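Local coordinates for protein quinoline 2-oxidoreductase large subunit (Pseudomonas putida, PDB 1T3Q) that probably hydroxylates quinoline at carbon 2, as the molybdenum-carrying large subunit of an oxidoreductase of the xanthine dehydrogenase family, at residues Y426-N431 with R725-P730; E399-N404 with L458-F463. One frame throughout, in Å; residues are numbered along the deposited sequence.

How the interactions relate
Interactions 1 and 2 involve the two outermost strands of one four-stranded mixed sheet, 722-726 and 454-467, and their centres lie 13 Å apart. Helix 426-437 joins them. It meets residues 725-730 in interaction 1, while Ile430, the residue after Thr429 and on another side of the helix, meets interaction 2: its CD1 is 3.6 Å from CB of Arg401, and its CG1 is 4.0 Å from CG2 of Val462. The two pairs of segments alternate along the chain; helices 397-402 and 426-437 touch through Ile430 and Arg401. Neither contact reaches the molybdenum site; the side chain of Leu727 remains about 12 Å from the pterin cytosine dinucleotide.

Interaction 1 (Y426-N431 with R725-P730); sequences YLQTIN and RHLETP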
ATOM      1  N   TYR B 426     -34.801  -8.975 -32.632  1.00 21.45           N
ATOM      2  CA  TYR B 426     -34.420 -10.106 -33.466  1.00 20.62           C
ATOM      3  C   TYR B 426     -34.668  -9.880 -34.951  1.00 21.29           C
ATOM      4  O   TYR B 426     -33.745  -9.967 -35.758  1.00 21.33           O
ATOM      5  CB  TYR B 426     -35.164 -11.373 -33.032  1.00 22.10           C
ATOM      6  CG  TYR B 426     -35.050 -11.728 -31.565  1.00 21.36           C
ATOM      7  CD1 TYR B 426     -34.018 -11.224 -30.769  1.00 19.85           C
ATOM      8  CD2 TYR B 426     -35.961 -12.606 -30.981  1.00 21.88           C
ATOM      9  CE1 TYR B 426     -33.901 -11.589 -29.429  1.00 22.11           C
ATOM     10  CE2 TYR B 426     -35.854 -12.978 -29.649  1.00 22.83           C
ATOM     11  CZ  TYR B 426     -34.824 -12.469 -28.876  1.00 22.37           C
ATOM     12  OH  TYR B 426     -34.715 -12.852 -27.559  1.00 22.20           O
ATOM     13  N   LEU B 427     -35.920  -9.602 -35.315  1.00 20.96           N
ATOM     14  CA  LEU B 427     -36.268  -9.384 -36.713  1.00 20.52           C
ATOM     15  C   LEU B 427     -35.505  -8.218 -37.322  1.00 20.87           C
ATOM     16  O   LEU B 427     -34.926  -8.344 -38.401  1.00 21.40           O
ATOM     17  CB  LEU B 427     -37.775  -9.135 -36.873  1.00 20.26           C
ATOM     18  CG  LEU B 427     -38.211  -8.908 -38.330  1.00 21.12           C
ATOM     19  CD1 LEU B 427     -37.849 -10.130 -39.165  1.00 22.19           C
ATOM     20  CD2 LEU B 427     -39.707  -8.644 -38.402  1.00 21.92           C
ATOM     21  N   GLN B 428     -35.507  -7.082 -36.635  1.00 20.54           N
ATOM     22  CA  GLN B 428     -34.821  -5.900 -37.142  1.00 22.38           C
ATOM     23  C   GLN B 428     -33.325  -6.145 -37.324  1.00 21.79           C
ATOM     24  O   GLN B 428     -32.700  -5.554 -38.207  1.00 20.29           O
ATOM     25  CB  GLN B 428     -35.062  -4.704 -36.218  1.00 24.61           C
ATOM     26  CG  GLN B 428     -34.331  -3.441 -36.646  1.00 31.49           C
ATOM     27  CD  GLN B 428     -34.859  -2.185 -35.970  1.00 33.54           C
ATOM     28  OE1 GLN B 428     -35.356  -2.229 -34.841  1.00 34.27           O
ATOM     29  NE2 GLN B 428     -34.735  -1.054 -36.655  1.00 33.24           N
ATOM     30  N   THR B 429     -32.754  -7.022 -36.503  1.00 20.11           N
ATOM     31  CA  THR B 429     -31.329  -7.337 -36.627  1.00 20.10           C
ATOM     32  C   THR B 429     -31.060  -8.073 -37.939  1.00 18.88           C
ATOM     33  O   THR B 429     -30.110  -7.763 -38.654  1.00 20.16           O
ATOM     34  CB  THR B 429     -30.840  -8.207 -35.451  1.00 18.12           C
ATOM     35  OG1 THR B 429     -30.770  -7.403 -34.267  1.00 17.92           O
ATOM     36  CG2 THR B 429     -29.471  -8.789 -35.747  1.00 21.35           C
ATOM     37  N   ILE B 430     -31.904  -9.049 -38.254  1.00 18.97           N
ATOM     38  CA  ILE B 430     -31.760  -9.812 -39.485  1.00 18.95           C
ATOM     39  C   ILE B 430     -31.817  -8.875 -40.698  1.00 20.43           C
ATOM     40  O   ILE B 430     -30.996  -8.970 -41.610  1.00 19.62           O
ATOM     41  CB  ILE B 430     -32.888 -10.858 -39.617  1.00 18.41           C
ATOM     42  CG1 ILE B 430     -32.813 -11.856 -38.456  1.00 20.54           C
ATOM     43  CG2 ILE B 430     -32.785 -11.566 -40.962  1.00 19.76           C
ATOM     44  CD1 ILE B 430     -33.977 -12.833 -38.401  1.00 18.69           C
ATOM     45  N   ASN B 431     -32.790  -7.967 -40.694  1.00 20.83           N
ATOM     46  CA  ASN B 431     -32.972  -7.023 -41.789  1.00 21.73           C
ATOM     47  C   ASN B 431     -31.817  -6.039 -41.918  1.00 22.19           C
ATOM     48  O   ASN B 431     -31.363  -5.750 -43.025  1.00 23.67           O
ATOM     49  CB  ASN B 431     -34.282  -6.253 -41.599  1.00 22.22           C
ATOM     50  CG  ASN B 431     -35.506  -7.126 -41.798  1.00 23.55           C
ATOM     51  OD1 ASN B 431     -36.598  -6.809 -41.318  1.00 27.54           O
ATOM     52  ND2 ASN B 431     -35.337  -8.223 -42.519  1.00 22.26           N
ATOM     53  N   ARG B 725     -23.208  -1.672 -36.401  1.00 20.83           N
ATOM     54  CA  ARG B 725     -24.419  -0.871 -36.332  1.00 23.22           C
ATOM     55  C   ARG B 725     -25.100  -1.224 -35.009  1.00 22.77           C
ATOM     56  O   ARG B 725     -24.960  -2.348 -34.508  1.00 22.32           O
ATOM     57  CB  ARG B 725     -25.320  -1.141 -37.542  1.00 24.33           C
ATOM     58  CG  ARG B 725     -24.790  -0.496 -38.827  1.00 25.05           C
ATOM     59  CD  ARG B 725     -24.702   1.016 -38.654  1.00 28.78           C
ATOM     60  NE  ARG B 725     -24.012   1.709 -39.743  1.00 33.49           N
ATOM     61  N   HIS B 726     -25.814  -0.260 -34.436  1.00 22.60           N
ATOM     62  CA  HIS B 726     -26.474  -0.454 -33.147  1.00 21.67           C
ATOM     63  C   HIS B 726     -27.990  -0.264 -33.149  1.00 23.40           C
ATOM     64  O   HIS B 726     -28.537   0.537 -33.914  1.00 21.42           O
ATOM     65  CB  HIS B 726     -25.894   0.524 -32.121  1.00 21.89           C
ATOM     66  CG  HIS B 726     -24.400   0.498 -32.020  1.00 21.32           C
ATOM     67  ND1 HIS B 726     -23.724  -0.386 -31.207  1.00 20.09           N
ATOM     68  CD2 HIS B 726     -23.453   1.253 -32.627  1.00 19.31           C
ATOM     69  CE1 HIS B 726     -22.425  -0.174 -31.315  1.00 20.77           C
ATOM     70  NE2 HIS B 726     -22.234   0.815 -32.171  1.00 21.74           N
ATOM     71  N   LEU B 727     -28.651  -1.016 -32.273  1.00 22.45           N
ATOM     72  CA  LEU B 727     -30.090  -0.932 -32.063  1.00 22.85           C
ATOM     73  C   LEU B 727     -30.205  -0.895 -30.545  1.00 23.29           C
ATOM     74  O   LEU B 727     -29.375  -1.488 -29.852  1.00 22.67           O
ATOM     75  CB  LEU B 727     -30.815  -2.163 -32.613  1.00 22.19           C
ATOM     76  CG  LEU B 727     -30.800  -2.361 -34.131  1.00 23.34           C
ATOM     77  CD1 LEU B 727     -31.521  -3.663 -34.474  1.00 24.73           C
ATOM     78  CD2 LEU B 727     -31.471  -1.178 -34.815  1.00 24.94           C
ATOM     79  N   GLU B 728     -31.203  -0.192 -30.019  1.00 23.43           N
ATOM     80  CA  GLU B 728     -31.367  -0.116 -28.570  1.00 24.22           C
ATOM     81  C   GLU B 728     -32.779  -0.426 -28.097  1.00 24.74           C
ATOM     82  O   GLU B 728     -33.734   0.283 -28.425  1.00 25.66           O
ATOM     83  CB  GLU B 728     -30.950   1.265 -28.042  1.00 26.11           C
ATOM     84  CG  GLU B 728     -29.458   1.567 -28.198  1.00 29.77           C
ATOM     85  CD  GLU B 728     -29.041   2.873 -27.544  1.00 32.86           C
ATOM     86  OE1 GLU B 728     -29.702   3.901 -27.789  1.00 37.26           O
ATOM     87  OE2 GLU B 728     -28.047   2.879 -26.789  1.00 31.57           O
ATOM     88  N   THR B 729     -32.900  -1.507 -27.335  1.00 23.16           N
ATOM     89  CA  THR B 729     -34.175  -1.913 -26.763  1.00 21.68           C
ATOM     90  C   THR B 729     -33.891  -1.940 -25.267  1.00 20.98           C
ATOM     91  O   THR B 729     -33.370  -2.924 -24.735  1.00 20.88           O
ATOM     92  CB  THR B 729     -34.600  -3.309 -27.244  1.00 22.46           C
ATOM     93  OG1 THR B 729     -34.598  -3.339 -28.677  1.00 21.53           O
ATOM     94  CG2 THR B 729     -36.011  -3.634 -26.745  1.00 21.53           C
ATOM     95  N   PRO B 730     -34.213  -0.839 -24.572  1.00 20.64           N
ATOM     96  CA  PRO B 730     -33.993  -0.695 -23.133  1.00 20.08           C
ATOM     97  C   PRO B 730     -34.635  -1.772 -22.277  1.00 20.37           C
ATOM     98  O   PRO B 730     -35.770  -2.188 -22.521  1.00 17.80           O
ATOM     99  CB  PRO B 730     -34.573   0.689 -22.821  1.00 22.26           C
ATOM    100  CG  PRO B 730     -34.483   1.413 -24.123  1.00 23.11           C
ATOM    101  CD  PRO B 730     -34.883   0.357 -25.116  1.00 21.36           C
TER
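Leu727 puts its forked end against Gln428 and Thr429. CD1 sits between the two, 3.6 Å from CG of Gln428 and close to the hydroxyl of Thr429, with OG1 3.8 Å from CD1 of Leu727. The other branch, CD2, lies nearer the amide end, 3.7 Å from both CD and NE2 of Gln428. The glutamine can offer this length because its CG is anti to the backbone N (chi1 178°) and the chain beyond is extended, crossing the leucine at a slant. A long, flexible side chain with a polar end suits this solvent-exposed place, whereas leucine's two methyls can pack against the helix and against Val663 at once.

Further out, the hydroxyl of Thr429 is bonded to Thr425 O, one helical turn back, and only weakly to Asn639. Leu727 is held through backbone bonding to Glu664 and rests on Val663 of strand 655-665. An alanine here would remove both methyl branches and probably leave a gap beneath the Gln428 chain, which could then turn more freely. With no polar bond linking the two segments, the join of helix 426-437 to residues 725-730 depends on shape and van der Waals contact.

Interaction 2 (E399-N404 with L458-F463); sequences EIRRRN and LGVSVF
Arg401 reaches from its helix toward residues 458-463, its side chain passing those of Val460 and Val462 in the opposite direction. Stem and guanidinium lean mainly on different valines. Its CD touches CG2 of Val462 at 3.6 Å, aliphatic carbon on methyl, while the guanidinium turns one face to Val460, whose CG1 stands 3.8 Å above the plane, over the centre of the group. The chain is extended from CG to NE, which carries the charge past Val462 to Val460. NH2 of Arg401 also comes within 3.1 Å of Val460 O, but the angle is too poor for a hydrogen bond.

The guanidinium is instead gripped by other partners: NH2 forms a salt bridge with Glu383, and NH1 forms one with Asp387 as well as a hydrogen bond to Pro397 O. These bonds probably hold the plane against which Val460 packs. Alternation in the strand explains the valines: Val460 and Val462 point toward the helix, whereas Ser461, between them, points away and bonds to Ser748 of helix 744-761.

Within residues 399-404, Glu399 pairs with two further arginines. Its OE2 accepts NE of Arg403 at 2.7 Å through the anti lone pair, in the guanidinium plane, while its OE1 receives NH1 of Arg402 at 3.1 Å. Asn404 ND2 reaches back to Ile400 O at 2.8 Å. Arginine suits position 401 because it combines a greasy stem with a charge that acids can hold: Glu383 and Asp387 bond its N-H groups and probably balance the buried charge, while the weakly hydrated face can lie against the Val460 methyl.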
ATOM      1  N   GLU B 399     -33.741 -14.865 -44.957  1.00 20.35           N
ATOM      2  CA  GLU B 399     -35.156 -15.202 -45.096  1.00 21.21           C
ATOM      3  C   GLU B 399     -35.579 -16.399 -44.247  1.00 21.27           C
ATOM      4  O   GLU B 399     -36.635 -16.369 -43.618  1.00 21.60           O
ATOM      5  CB  GLU B 399     -35.489 -15.461 -46.572  1.00 22.48           C
ATOM      6  CG  GLU B 399     -36.950 -15.838 -46.863  1.00 23.57           C
ATOM      7  CD  GLU B 399     -37.954 -14.825 -46.336  1.00 27.01           C
ATOM      8  OE1 GLU B 399     -37.666 -13.610 -46.374  1.00 26.85           O
ATOM      9  OE2 GLU B 399     -39.046 -15.242 -45.894  1.00 28.62           O
ATOM     10  N   ILE B 400     -34.771 -17.456 -44.218  1.00 21.09           N
ATOM     11  CA  ILE B 400     -35.155 -18.613 -43.417  1.00 21.26           C
ATOM     12  C   ILE B 400     -35.225 -18.241 -41.935  1.00 21.97           C
ATOM     13  O   ILE B 400     -36.024 -18.808 -41.182  1.00 22.13           O
ATOM     14  CB  ILE B 400     -34.199 -19.810 -43.621  1.00 21.66           C
ATOM     15  CG1 ILE B 400     -34.844 -21.077 -43.044  1.00 21.59           C
ATOM     16  CG2 ILE B 400     -32.851 -19.545 -42.951  1.00 20.21           C
ATOM     17  CD1 ILE B 400     -34.152 -22.364 -43.451  1.00 23.22           C
ATOM     18  N   ARG B 401     -34.404 -17.281 -41.517  1.00 20.31           N
ATOM     19  CA  ARG B 401     -34.418 -16.842 -40.129  1.00 20.55           C
ATOM     20  C   ARG B 401     -35.663 -16.004 -39.826  1.00 21.00           C
ATOM     21  O   ARG B 401     -36.244 -16.126 -38.751  1.00 21.02           O
ATOM     22  CB  ARG B 401     -33.131 -16.075 -39.796  1.00 19.43           C
ATOM     23  CG  ARG B 401     -31.919 -16.999 -39.665  1.00 17.77           C
ATOM     24  CD  ARG B 401     -30.623 -16.232 -39.449  1.00 19.10           C
ATOM     25  NE  ARG B 401     -29.492 -17.112 -39.138  1.00 18.30           N
ATOM     26  CZ  ARG B 401     -28.846 -17.871 -40.018  1.00 17.31           C
ATOM     27  NH1 ARG B 401     -29.204 -17.876 -41.296  1.00 20.27           N
ATOM     28  NH2 ARG B 401     -27.823 -18.622 -39.617  1.00 18.60           N
ATOM     29  N   ARG B 402     -36.081 -15.164 -40.771  1.00 21.03           N
ATOM     30  CA  ARG B 402     -37.283 -14.352 -40.572  1.00 22.80           C
ATOM     31  C   ARG B 402     -38.494 -15.242 -40.316  1.00 23.07           C
ATOM     32  O   ARG B 402     -39.405 -14.872 -39.579  1.00 23.46           O
ATOM     33  CB  ARG B 402     -37.595 -13.504 -41.806  1.00 22.52           C
ATOM     34  CG  ARG B 402     -36.578 -12.442 -42.131  1.00 25.00           C
ATOM     35  CD  ARG B 402     -37.119 -11.507 -43.204  1.00 25.27           C
ATOM     36  NE  ARG B 402     -36.109 -10.527 -43.581  1.00 28.72           N
ATOM     37  CZ  ARG B 402     -35.290 -10.661 -44.617  1.00 26.72           C
ATOM     38  NH1 ARG B 402     -35.365 -11.733 -45.393  1.00 26.12           N
ATOM     39  NH2 ARG B 402     -34.375  -9.732 -44.856  1.00 28.12           N
ATOM     40  N   ARG B 403     -38.504 -16.413 -40.940  1.00 22.77           N
ATOM     41  CA  ARG B 403     -39.620 -17.343 -40.806  1.00 23.27           C
ATOM     42  C   ARG B 403     -39.624 -18.165 -39.522  1.00 22.93           C
ATOM     43  O   ARG B 403     -40.580 -18.893 -39.258  1.00 22.25           O
ATOM     44  CB  ARG B 403     -39.646 -18.287 -42.012  1.00 22.66           C
ATOM     45  CG  ARG B 403     -39.733 -17.559 -43.339  1.00 23.32           C
ATOM     46  CD  ARG B 403     -39.741 -18.517 -44.510  1.00 23.55           C
ATOM     47  NE  ARG B 403     -39.820 -17.800 -45.778  1.00 24.04           N
ATOM     48  CZ  ARG B 403     -40.002 -18.382 -46.957  1.00 24.98           C
ATOM     49  NH1 ARG B 403     -40.061 -17.646 -48.056  1.00 25.25           N
ATOM     50  NH2 ARG B 403     -40.126 -19.701 -47.037  1.00 24.07           N
ATOM     51  N   ASN B 404     -38.572 -18.048 -38.720  1.00 22.41           N
ATOM     52  CA  ASN B 404     -38.496 -18.820 -37.482  1.00 22.26           C
ATOM     53  C   ASN B 404     -38.198 -18.009 -36.230  1.00 22.68           C
ATOM     54  O   ASN B 404     -38.332 -18.506 -35.111  1.00 22.00           O
ATOM     55  CB  ASN B 404     -37.448 -19.916 -37.641  1.00 22.22           C
ATOM     56  CG  ASN B 404     -37.868 -20.971 -38.636  1.00 22.70           C
ATOM     57  OD1 ASN B 404     -38.733 -21.800 -38.346  1.00 23.59           O
ATOM     58  ND2 ASN B 404     -37.273 -20.940 -39.825  1.00 19.77           N
ATOM     59  N   LEU B 458     -20.219 -16.360 -47.476  1.00 19.10           N
ATOM     60  CA  LEU B 458     -20.887 -15.470 -46.543  1.00 19.17           C
ATOM     61  C   LEU B 458     -21.474 -16.316 -45.427  1.00 19.27           C
ATOM     62  O   LEU B 458     -22.119 -17.328 -45.691  1.00 18.92           O
ATOM     63  CB  LEU B 458     -22.021 -14.716 -47.245  1.00 19.54           C
ATOM     64  CG  LEU B 458     -22.946 -13.909 -46.324  1.00 19.70           C
ATOM     65  CD1 LEU B 458     -22.175 -12.761 -45.695  1.00 21.09           C
ATOM     66  CD2 LEU B 458     -24.128 -13.375 -47.126  1.00 21.32           C
ATOM     67  N   GLY B 459     -21.246 -15.903 -44.186  1.00 19.08           N
ATOM     68  CA  GLY B 459     -21.777 -16.639 -43.056  1.00 19.69           C
ATOM     69  C   GLY B 459     -22.630 -15.729 -42.199  1.00 19.70           C
ATOM     70  O   GLY B 459     -22.256 -14.582 -41.947  1.00 19.42           O
ATOM     71  N   VAL B 460     -23.776 -16.233 -41.748  1.00 18.82           N
ATOM     72  CA  VAL B 460     -24.679 -15.440 -40.926  1.00 19.11           C
ATOM     73  C   VAL B 460     -24.926 -16.074 -39.567  1.00 18.64           C
ATOM     74  O   VAL B 460     -25.042 -17.294 -39.448  1.00 19.21           O
ATOM     75  CB  VAL B 460     -26.040 -15.243 -41.633  1.00 19.49           C
ATOM     76  CG1 VAL B 460     -27.007 -14.480 -40.725  1.00 21.00           C
ATOM     77  CG2 VAL B 460     -25.835 -14.484 -42.929  1.00 21.54           C
ATOM     78  N   SER B 461     -24.993 -15.233 -38.544  1.00 19.36           N
ATOM     79  CA  SER B 461     -25.258 -15.691 -37.188  1.00 18.97           C
ATOM     80  C   SER B 461     -26.100 -14.662 -36.448  1.00 19.60           C
ATOM     81  O   SER B 461     -25.696 -13.509 -36.305  1.00 19.45           O
ATOM     82  CB  SER B 461     -23.948 -15.915 -36.428  1.00 19.24           C
ATOM     83  OG  SER B 461     -24.210 -16.240 -35.075  1.00 18.24           O
ATOM     84  N   VAL B 462     -27.277 -15.083 -35.993  1.00 19.45           N
ATOM     85  CA  VAL B 462     -28.176 -14.215 -35.245  1.00 17.65           C
ATOM     86  C   VAL B 462     -28.275 -14.803 -33.844  1.00 18.15           C
ATOM     87  O   VAL B 462     -28.439 -16.015 -33.685  1.00 18.85           O
ATOM     88  CB  VAL B 462     -29.568 -14.166 -35.903  1.00 19.53           C
ATOM     89  CG1 VAL B 462     -30.506 -13.299 -35.075  1.00 19.50           C
ATOM     90  CG2 VAL B 462     -29.442 -13.614 -37.326  1.00 17.49           C
ATOM     91  N   PHE B 463     -28.182 -13.952 -32.828  1.00 18.55           N
ATOM     92  CA  PHE B 463     -28.214 -14.440 -31.456  1.00 19.48           C
ATOM     93  C   PHE B 463     -28.973 -13.568 -30.466  1.00 19.56           C
ATOM     94  O   PHE B 463     -29.374 -12.440 -30.761  1.00 19.04           O
ATOM     95  CB  PHE B 463     -26.781 -14.558 -30.919  1.00 18.35           C
ATOM     96  CG  PHE B 463     -26.163 -13.224 -30.570  1.00 19.78           C
ATOM     97  CD1 PHE B 463     -25.660 -12.391 -31.566  1.00 19.47           C
ATOM     98  CD2 PHE B 463     -26.176 -12.760 -29.256  1.00 19.14           C
ATOM     99  CE1 PHE B 463     -25.190 -11.114 -31.262  1.00 17.99           C
ATOM    100  CE2 PHE B 463     -25.710 -11.485 -28.942  1.00 20.16           C
ATOM    101  CZ  PHE B 463     -25.216 -10.658 -29.952  1.00 18.57           C
TER